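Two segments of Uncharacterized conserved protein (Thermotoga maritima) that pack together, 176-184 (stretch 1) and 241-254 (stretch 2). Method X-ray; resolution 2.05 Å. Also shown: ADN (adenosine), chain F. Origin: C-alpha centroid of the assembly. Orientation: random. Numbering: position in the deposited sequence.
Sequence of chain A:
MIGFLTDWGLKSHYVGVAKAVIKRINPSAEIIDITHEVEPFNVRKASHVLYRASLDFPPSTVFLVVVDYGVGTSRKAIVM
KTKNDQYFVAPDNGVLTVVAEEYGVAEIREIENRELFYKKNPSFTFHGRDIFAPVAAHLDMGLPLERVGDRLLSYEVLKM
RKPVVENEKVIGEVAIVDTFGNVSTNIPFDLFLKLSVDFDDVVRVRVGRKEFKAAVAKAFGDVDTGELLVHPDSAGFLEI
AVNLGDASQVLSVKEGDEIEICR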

ATOM      1  N   ILE A 176       7.393 -10.437 -15.614  1.00 25.98           N
ATOM      2  CA  ILE A 176       6.753  -9.375 -14.848  1.00 25.39           C
ATOM      3  C   ILE A 176       6.648  -8.062 -15.608  1.00 25.03           C
ATOM      4  O   ILE A 176       7.596  -7.648 -16.275  1.00 23.72           O
ATOM      5  N   VAL A 177       5.487  -7.423 -15.506  1.00 23.95           N
ATOM      6  CA  VAL A 177       5.270  -6.104 -16.104  1.00 24.20           C
ATOM      7  C   VAL A 177       5.112  -5.222 -14.865  1.00 24.91           C
ATOM      8  O   VAL A 177       4.181  -5.433 -14.079  1.00 24.69           O
ATOM      9  N   ASP A 178       6.014  -4.260 -14.665  1.00 23.65           N
ATOM     10  CA  ASP A 178       5.916  -3.410 -13.475  1.00 23.90           C
ATOM     11  C   ASP A 178       5.017  -2.186 -13.616  1.00 24.18           C
ATOM     12  O   ASP A 178       4.326  -2.012 -14.619  1.00 23.70           O
ATOM     13  N   THR A 179       5.035  -1.341 -12.590  1.00 26.35           N
ATOM     14  CA  THR A 179       4.214  -0.134 -12.551  1.00 28.05           C
ATOM     15  C   THR A 179       4.427   0.803 -13.735  1.00 25.80           C
ATOM     16  O   THR A 179       3.498   1.477 -14.188  1.00 24.61           O
ATOM     17  N   PHE A 180       5.654   0.840 -14.233  1.00 22.72           N
ATOM     18  CA  PHE A 180       6.006   1.700 -15.354  1.00 21.14           C
ATOM     19  C   PHE A 180       5.677   1.096 -16.713  1.00 20.52           C
ATOM     20  O   PHE A 180       5.705   1.784 -17.735  1.00 20.61           O
ATOM     21  N   GLY A 181       5.367  -0.193 -16.727  1.00 19.93           N
ATOM     22  CA  GLY A 181       5.065  -0.843 -17.986  1.00 20.04           C
ATOM     23  C   GLY A 181       6.319  -1.513 -18.516  1.00 20.78           C
ATOM     24  O   GLY A 181       6.351  -2.009 -19.644  1.00 20.55           O
ATOM     25  N   ASN A 182       7.368  -1.514 -17.703  1.00 18.65           N
ATOM     26  CA  ASN A 182       8.604  -2.155 -18.103  1.00 20.71           C
ATOM     27  C   ASN A 182       8.298  -3.644 -18.190  1.00 21.52           C
ATOM     28  O   ASN A 182       7.562  -4.185 -17.359  1.00 20.50           O
ATOM     29  N   VAL A 183       8.854  -4.291 -19.206  1.00 20.28           N
ATOM     30  CA  VAL A 183       8.622  -5.710 -19.451  1.00 21.19           C
ATOM     31  C   VAL A 183       9.841  -6.560 -19.094  1.00 21.69           C
ATOM     32  O   VAL A 183      10.787  -6.647 -19.868  1.00 21.73           O
ATOM     33  N   SER A 184       9.824  -7.181 -17.920  1.00 20.05           N
ATOM     34  CA  SER A 184      10.947  -8.020 -17.520  1.00 22.47           C
ATOM     35  C   SER A 184      10.700  -9.479 -17.894  1.00 23.06           C
ATOM     36  O   SER A 184       9.642 -10.035 -17.599  1.00 21.81           O
ATOM     37  N   ALA A 241      12.209  -1.853 -22.027  1.00 19.17           N
ATOM     38  CA  ALA A 241      11.559  -0.645 -21.534  1.00 19.73           C
ATOM     39  C   ALA A 241      11.458   0.414 -22.621  1.00 19.67           C
ATOM     40  O   ALA A 241      12.131   0.331 -23.645  1.00 19.63           O
ATOM     41  N   VAL A 242      10.587   1.389 -22.396  1.00 18.09           N
ATOM     42  CA  VAL A 242      10.432   2.517 -23.309  1.00 19.93           C
ATOM     43  C   VAL A 242      10.810   3.697 -22.428  1.00 19.60           C
ATOM     44  O   VAL A 242      10.235   3.881 -21.351  1.00 20.46           O
ATOM     45  N   ASN A 243      11.791   4.479 -22.861  1.00 18.73           N
ATOM     46  CA  ASN A 243      12.222   5.620 -22.076  1.00 20.59           C
ATOM     47  C   ASN A 243      11.077   6.598 -21.849  1.00 22.31           C
ATOM     48  O   ASN A 243      10.544   7.178 -22.794  1.00 22.94           O
ATOM     49  N   LEU A 244      10.698   6.766 -20.586  1.00 23.22           N
ATOM     50  CA  LEU A 244       9.609   7.666 -20.218  1.00 25.03           C
ATOM     51  C   LEU A 244       8.296   7.231 -20.857  1.00 26.73           C
ATOM     52  O   LEU A 244       7.413   8.052 -21.115  1.00 28.95           O
ATOM     53  N   GLY A 245       8.173   5.927 -21.097  1.00 26.46           N
ATOM     54  CA  GLY A 245       6.968   5.378 -21.693  1.00 25.85           C
ATOM     55  C   GLY A 245       6.636   4.006 -21.128  1.00 26.99           C
ATOM     56  O   GLY A 245       7.275   3.552 -20.172  1.00 26.59           O
ATOM     57  N   ASP A 246       5.655   3.342 -21.741  1.00 25.43           N
ATOM     58  CA  ASP A 246       5.178   2.028 -21.310  1.00 25.18           C
ATOM     59  C   ASP A 246       5.447   0.944 -22.357  1.00 25.30           C
ATOM     60  O   ASP A 246       4.737   0.853 -23.358  1.00 24.43           O
ATOM     61  N   ALA A 247       6.449   0.108 -22.105  1.00 24.77           N
ATOM     62  CA  ALA A 247       6.809  -0.962 -23.031  1.00 25.37           C
ATOM     63  C   ALA A 247       5.720  -2.024 -23.209  1.00 26.13           C
ATOM     64  O   ALA A 247       5.550  -2.561 -24.303  1.00 25.87           O
ATOM     65  N   SER A 248       4.987  -2.340 -22.146  1.00 25.08           N
ATOM     66  CA  SER A 248       3.943  -3.351 -22.266  1.00 26.83           C
ATOM     67  C   SER A 248       2.877  -2.886 -23.257  1.00 28.29           C
ATOM     68  O   SER A 248       2.289  -3.704 -23.969  1.00 28.15           O
ATOM     69  N   GLN A 249       2.641  -1.576 -23.311  1.00 28.93           N
ATOM     70  CA  GLN A 249       1.655  -1.011 -24.235  1.00 31.14           C
ATOM     71  C   GLN A 249       2.197  -0.973 -25.661  1.00 29.40           C
ATOM     72  O   GLN A 249       1.505  -1.338 -26.607  1.00 29.03           O
ATOM     73  N   VAL A 250       3.439  -0.526 -25.809  1.00 28.21           N
ATOM     74  CA  VAL A 250       4.074  -0.444 -27.121  1.00 28.52           C
ATOM     75  C   VAL A 250       4.200  -1.818 -27.775  1.00 29.66           C
ATOM     76  O   VAL A 250       3.898  -1.984 -28.958  1.00 31.16           O
ATOM     77  N   LEU A 251       4.645  -2.798 -26.998  1.00 29.29           N
ATOM     78  CA  LEU A 251       4.818  -4.156 -27.492  1.00 29.98           C
ATOM     79  C   LEU A 251       3.482  -4.886 -27.514  1.00 31.88           C
ATOM     80  O   LEU A 251       3.313  -5.872 -28.234  1.00 30.77           O
ATOM     81  N   SER A 252       2.538  -4.387 -26.720  1.00 33.05           N
ATOM     82  CA  SER A 252       1.219  -4.993 -26.611  1.00 35.25           C
ATOM     83  C   SER A 252       1.408  -6.407 -26.078  1.00 35.02           C
ATOM     84  O   SER A 252       0.932  -7.380 -26.666  1.00 36.61           O
ATOM     85  N   VAL A 253       2.114  -6.509 -24.956  1.00 33.17           N
ATOM     86  CA  VAL A 253       2.393  -7.796 -24.345  1.00 32.29           C
ATOM     87  C   VAL A 253       1.928  -7.865 -22.900  1.00 33.41           C
ATOM     88  O   VAL A 253       1.734  -6.841 -22.246  1.00 32.78           O
ATOM     89  N   LYS A 254       1.750  -9.086 -22.412  1.00 34.02           N
ATOM     90  CA  LYS A 254       1.328  -9.323 -21.040  1.00 35.72           C
ATOM     91  C   LYS A 254       2.178 -10.452 -20.480  1.00 35.55           C
ATOM     92  O   LYS A 254       2.860 -11.155 -21.222  1.00 34.75           O
TER

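The two stretches meet where the turn of a β-hairpin, Asp178 to Gly181, rests against the start of a short helix, and together they bury 404 Å² of surface. The most prominent bump is Val183, whose CA-to-CB bond points toward stretch 2 and whose chi1 is in the t well. Its CG2 methyl enters a hollow lined by Ala247 and Leu251 of the helix and by Val253 beyond it: it lies 4.0 Å from Ala247 CB, 4.3 Å from Leu251 CD1 and 3.7 Å from Val253 CG1, and it also reaches the backbone, 3.6 Å from Ser248 N. Ala247, Leu251 (chi1 m, chi2 t) and Val253 (chi1 p) all direct their CB atoms toward stretch 1, so this single methyl is met by three apolar side chains. Val177, also t and also pointing in, extends this patch, with its CG1 3.7 Å from Ser248 CB.

Beside this apolar pocket the bump comes from stretch 2: Asp246 OD1 occupies the space left by the absent side chain of Gly181. Gly181 lies close against Asp246, its CA 3.2 Å from Asp246 OD1. A CB here would point toward stretch 2 and fall 2.1 Å from Asp246 OD1, a clash, and the backbone angles of Gly181 independently call for glycine. The close approach leaves Gly181 O facing the helix start, where it accepts a hydrogen bond from Ser248 N (N to O 2.9 Å). Asp246, with chi1 t, is the N-cap: its OD1 accepts from Gln249 N at 3.0 Å and, in a very short bond of 2.5 Å, from Ser248 OG, while its OD2 takes Gln249 NE2 at 2.7 Å. The carboxylate is thus held by its own helix as it lies against the glycine.

The hairpin turn is braced from within by Asp178 (chi1 p). Its OD1 accepts from Asn182 N at 3.0 Å and, more weakly, from Phe180 N and Gly181 N, while its OD2 receives Asn182 ND2 at 3.1 Å. This last bond helps to orient the amide of Asn182 (chi1 m), whose CB points away from stretch 2 although the end of the side chain comes back to it: OD1 packs 3.2 Å from Ala241 CB. Water 1 fills the gap beside this contact; its oxygen lies 2.8 Å from Asn182 OD1 and 2.9 Å from Gly245 O, and it accepts from Val242 N and Ala247 N, each 2.9 Å from the water oxygen.

Adenosine occupies the adjoining cleft and is read by both stretches. Asn182 pairs with the base twice, ND2 donating to ADN N7 at 3.1 Å and OD1 accepting from ADN N6 at 3.2 Å. ADN N6 also donates to Val242 O at 3.0 Å. On the neighbouring edge of the base, ADN N1 accepts from Leu244 N at 2.9 Å. Phe180 (chi1 m), whose ring leads away from stretch 2, offers one face to the purine, with its CG 3.6 Å from ADN N7.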

ATOM      1  CB  ILE A 176       7.556  -9.062 -13.566  1.00 24.46           C
ATOM      2  CG1 ILE A 176       7.696 -10.319 -12.705  1.00 24.17           C
ATOM      3  CG2 ILE A 176       6.883  -7.926 -12.791  1.00 25.81           C
ATOM      4  CD1 ILE A 176       8.663 -10.157 -11.556  1.00 24.82           C
ATOM      5  CB  VAL A 177       3.965  -6.039 -16.938  1.00 24.73           C
ATOM      6  CG1 VAL A 177       3.669  -4.589 -17.341  1.00 24.16           C
ATOM      7  CG2 VAL A 177       4.095  -6.906 -18.194  1.00 24.33           C
ATOM      8  CB  ASP A 178       7.310  -2.981 -12.983  1.00 23.29           C
ATOM      9  CG  ASP A 178       8.015  -2.029 -13.933  1.00 22.04           C
ATOM     10  OD1 ASP A 178       7.342  -1.356 -14.740  1.00 23.15           O
ATOM     11  OD2 ASP A 178       9.260  -1.941 -13.854  1.00 25.42           O
ATOM     12  CB  THR A 179       4.476   0.654 -11.254  1.00 31.56           C
ATOM     13  OG1 THR A 179       4.150  -0.167 -10.123  1.00 37.83           O
ATOM     14  CG2 THR A 179       3.639   1.922 -11.223  1.00 34.05           C
ATOM     15  CB  PHE A 180       7.497   2.016 -15.275  1.00 21.95           C
ATOM     16  CG  PHE A 180       7.902   2.621 -13.966  1.00 23.11           C
ATOM     17  CD1 PHE A 180       7.663   3.966 -13.705  1.00 23.32           C
ATOM     18  CD2 PHE A 180       8.466   1.832 -12.965  1.00 24.32           C
ATOM     19  CE1 PHE A 180       7.976   4.523 -12.462  1.00 21.47           C
ATOM     20  CE2 PHE A 180       8.782   2.380 -11.719  1.00 23.77           C
ATOM     21  CZ  PHE A 180       8.533   3.731 -11.473  1.00 23.10           C
ATOM     22  CB  ASN A 182       9.708  -1.877 -17.085  1.00 18.79           C
ATOM     23  CG  ASN A 182      10.088  -0.404 -17.035  1.00 21.96           C
ATOM     24  OD1 ASN A 182      10.101   0.278 -18.065  1.00 20.66           O
ATOM     25  ND2 ASN A 182      10.415   0.090 -15.843  1.00 18.21           N
ATOM     26  CB  VAL A 183       8.258  -5.932 -20.943  1.00 22.51           C
ATOM     27  CG1 VAL A 183       8.113  -7.416 -21.251  1.00 23.69           C
ATOM     28  CG2 VAL A 183       6.964  -5.195 -21.268  1.00 21.63           C
ATOM     29  CB  SER A 184      11.202  -7.921 -16.023  1.00 21.80           C
ATOM     30  OG  SER A 184      12.329  -8.709 -15.685  1.00 25.84           O
ATOM     31  CB  ALA A 241      12.337  -0.081 -20.351  1.00 19.38           C
ATOM     32  CB  VAL A 242       8.964   2.688 -23.796  1.00 20.07           C
ATOM     33  CG1 VAL A 242       8.795   4.023 -24.508  1.00 21.51           C
ATOM     34  CG2 VAL A 242       8.590   1.546 -24.742  1.00 19.03           C
ATOM     35  CB  ASN A 243      13.393   6.325 -22.760  1.00 20.81           C
ATOM     36  CG  ASN A 243      13.869   7.519 -21.979  1.00 21.71           C
ATOM     37  OD1 ASN A 243      13.787   7.532 -20.754  1.00 22.74           O
ATOM     38  ND2 ASN A 243      14.380   8.528 -22.676  1.00 23.80           N
ATOM     39  CB  LEU A 244       9.950   9.108 -20.617  1.00 24.08           C
ATOM     40  CG  LEU A 244      11.005   9.788 -19.728  1.00 25.14           C
ATOM     41  CD1 LEU A 244      11.541  11.064 -20.384  1.00 26.03           C
ATOM     42  CD2 LEU A 244      10.385  10.095 -18.376  1.00 22.98           C
ATOM     43  CB  ASP A 246       3.671   2.106 -21.046  1.00 27.18           C
ATOM     44  CG  ASP A 246       3.106   0.834 -20.425  1.00 28.73           C
ATOM     45  OD1 ASP A 246       3.550  -0.279 -20.780  1.00 28.61           O
ATOM     46  OD2 ASP A 246       2.195   0.951 -19.581  1.00 31.54           O
ATOM     47  CB  ALA A 247       8.112  -1.625 -22.580  1.00 24.09           C
ATOM     48  CB  SER A 248       3.309  -3.657 -20.900  1.00 24.00           C
ATOM     49  OG  SER A 248       2.604  -2.543 -20.394  1.00 27.25           O
ATOM     50  CB  GLN A 249       1.258   0.409 -23.813  1.00 33.40           C
ATOM     51  CG  GLN A 249       0.435   0.491 -22.531  1.00 40.00           C
ATOM     52  CD  GLN A 249       0.011   1.919 -22.204  1.00 44.60           C
ATOM     53  OE1 GLN A 249      -0.641   2.585 -23.009  1.00 47.88           O
ATOM     54  NE2 GLN A 249       0.383   2.392 -21.017  1.00 46.41           N
ATOM     55  CB  VAL A 250       5.473   0.199 -27.010  1.00 26.57           C
ATOM     56  CG1 VAL A 250       6.231   0.056 -28.326  1.00 26.24           C
ATOM     57  CG2 VAL A 250       5.326   1.670 -26.639  1.00 26.72           C
ATOM     58  CB  LEU A 251       5.796  -4.919 -26.595  1.00 27.71           C
ATOM     59  CG  LEU A 251       7.200  -4.322 -26.440  1.00 27.11           C
ATOM     60  CD1 LEU A 251       7.992  -5.150 -25.438  1.00 25.81           C
ATOM     61  CD2 LEU A 251       7.908  -4.295 -27.790  1.00 27.06           C
ATOM     62  CB  SER A 252       0.534  -5.026 -27.980  1.00 36.37           C
ATOM     63  OG  SER A 252      -0.782  -5.539 -27.868  1.00 41.44           O
ATOM     64  CB  VAL A 253       3.910  -8.107 -24.388  1.00 33.12           C
ATOM     65  CG1 VAL A 253       4.676  -7.115 -23.521  1.00 29.68           C
ATOM     66  CG2 VAL A 253       4.163  -9.516 -23.919  1.00 33.36           C
ATOM     67  CB  LYS A 254      -0.153  -9.719 -20.995  1.00 38.43           C
ATOM     68  CG  LYS A 254      -0.488 -10.936 -21.851  1.00 41.65           C
ATOM     69  CD  LYS A 254      -1.978 -11.256 -21.822  1.00 46.06           C
ATOM     70  CE  LYS A 254      -2.321 -12.416 -22.755  1.00 46.45           C
ATOM     71  NZ  LYS A 254      -2.037 -12.099 -24.187  1.00 48.01           N
TER
HETATM   72  O5' ADN F 503      15.298   3.517 -10.296  1.00 24.65           O
HETATM   73  C5' ADN F 503      13.953   3.857  -9.986  1.00 21.15           C
HETATM   74  C4' ADN F 503      13.502   4.954 -10.943  1.00 20.63           C
HETATM   75  O4' ADN F 503      13.529   4.497 -12.319  1.00 20.47           O
HETATM   76  C3' ADN F 503      12.053   5.411 -10.673  1.00 17.99           C
HETATM   77  O3' ADN F 503      12.041   6.509  -9.776  1.00 16.29           O
HETATM   78  C2' ADN F 503      11.499   5.738 -12.089  1.00 18.79           C
HETATM   79  O2' ADN F 503      11.109   7.119 -12.206  1.00 18.96           O
HETATM   80  C1' ADN F 503      12.634   5.374 -13.055  1.00 19.10           C
HETATM   81  N9  ADN F 503      12.105   4.663 -14.228  1.00 21.96           N
HETATM   82  C8  ADN F 503      11.528   3.415 -14.229  1.00 19.42           C
HETATM   83  N7  ADN F 503      11.165   3.089 -15.431  1.00 21.12           N
HETATM   84  C5  ADN F 503      11.477   4.091 -16.282  1.00 19.57           C
HETATM   85  C6  ADN F 503      11.325   4.305 -17.687  1.00 20.93           C
HETATM   86  N6  ADN F 503      10.735   3.346 -18.480  1.00 19.53           N
HETATM   87  N1  ADN F 503      11.769   5.465 -18.220  1.00 18.91           N
HETATM   88  C2  ADN F 503      12.344   6.408 -17.462  1.00 18.40           C
HETATM   89  N3  ADN F 503      12.503   6.244 -16.144  1.00 20.47           N
HETATM   90  C4  ADN F 503      12.090   5.117 -15.524  1.00 20.21           C
HETATM   91  O   HOH W   1       8.592   0.987 -20.285  1.00 18.19           O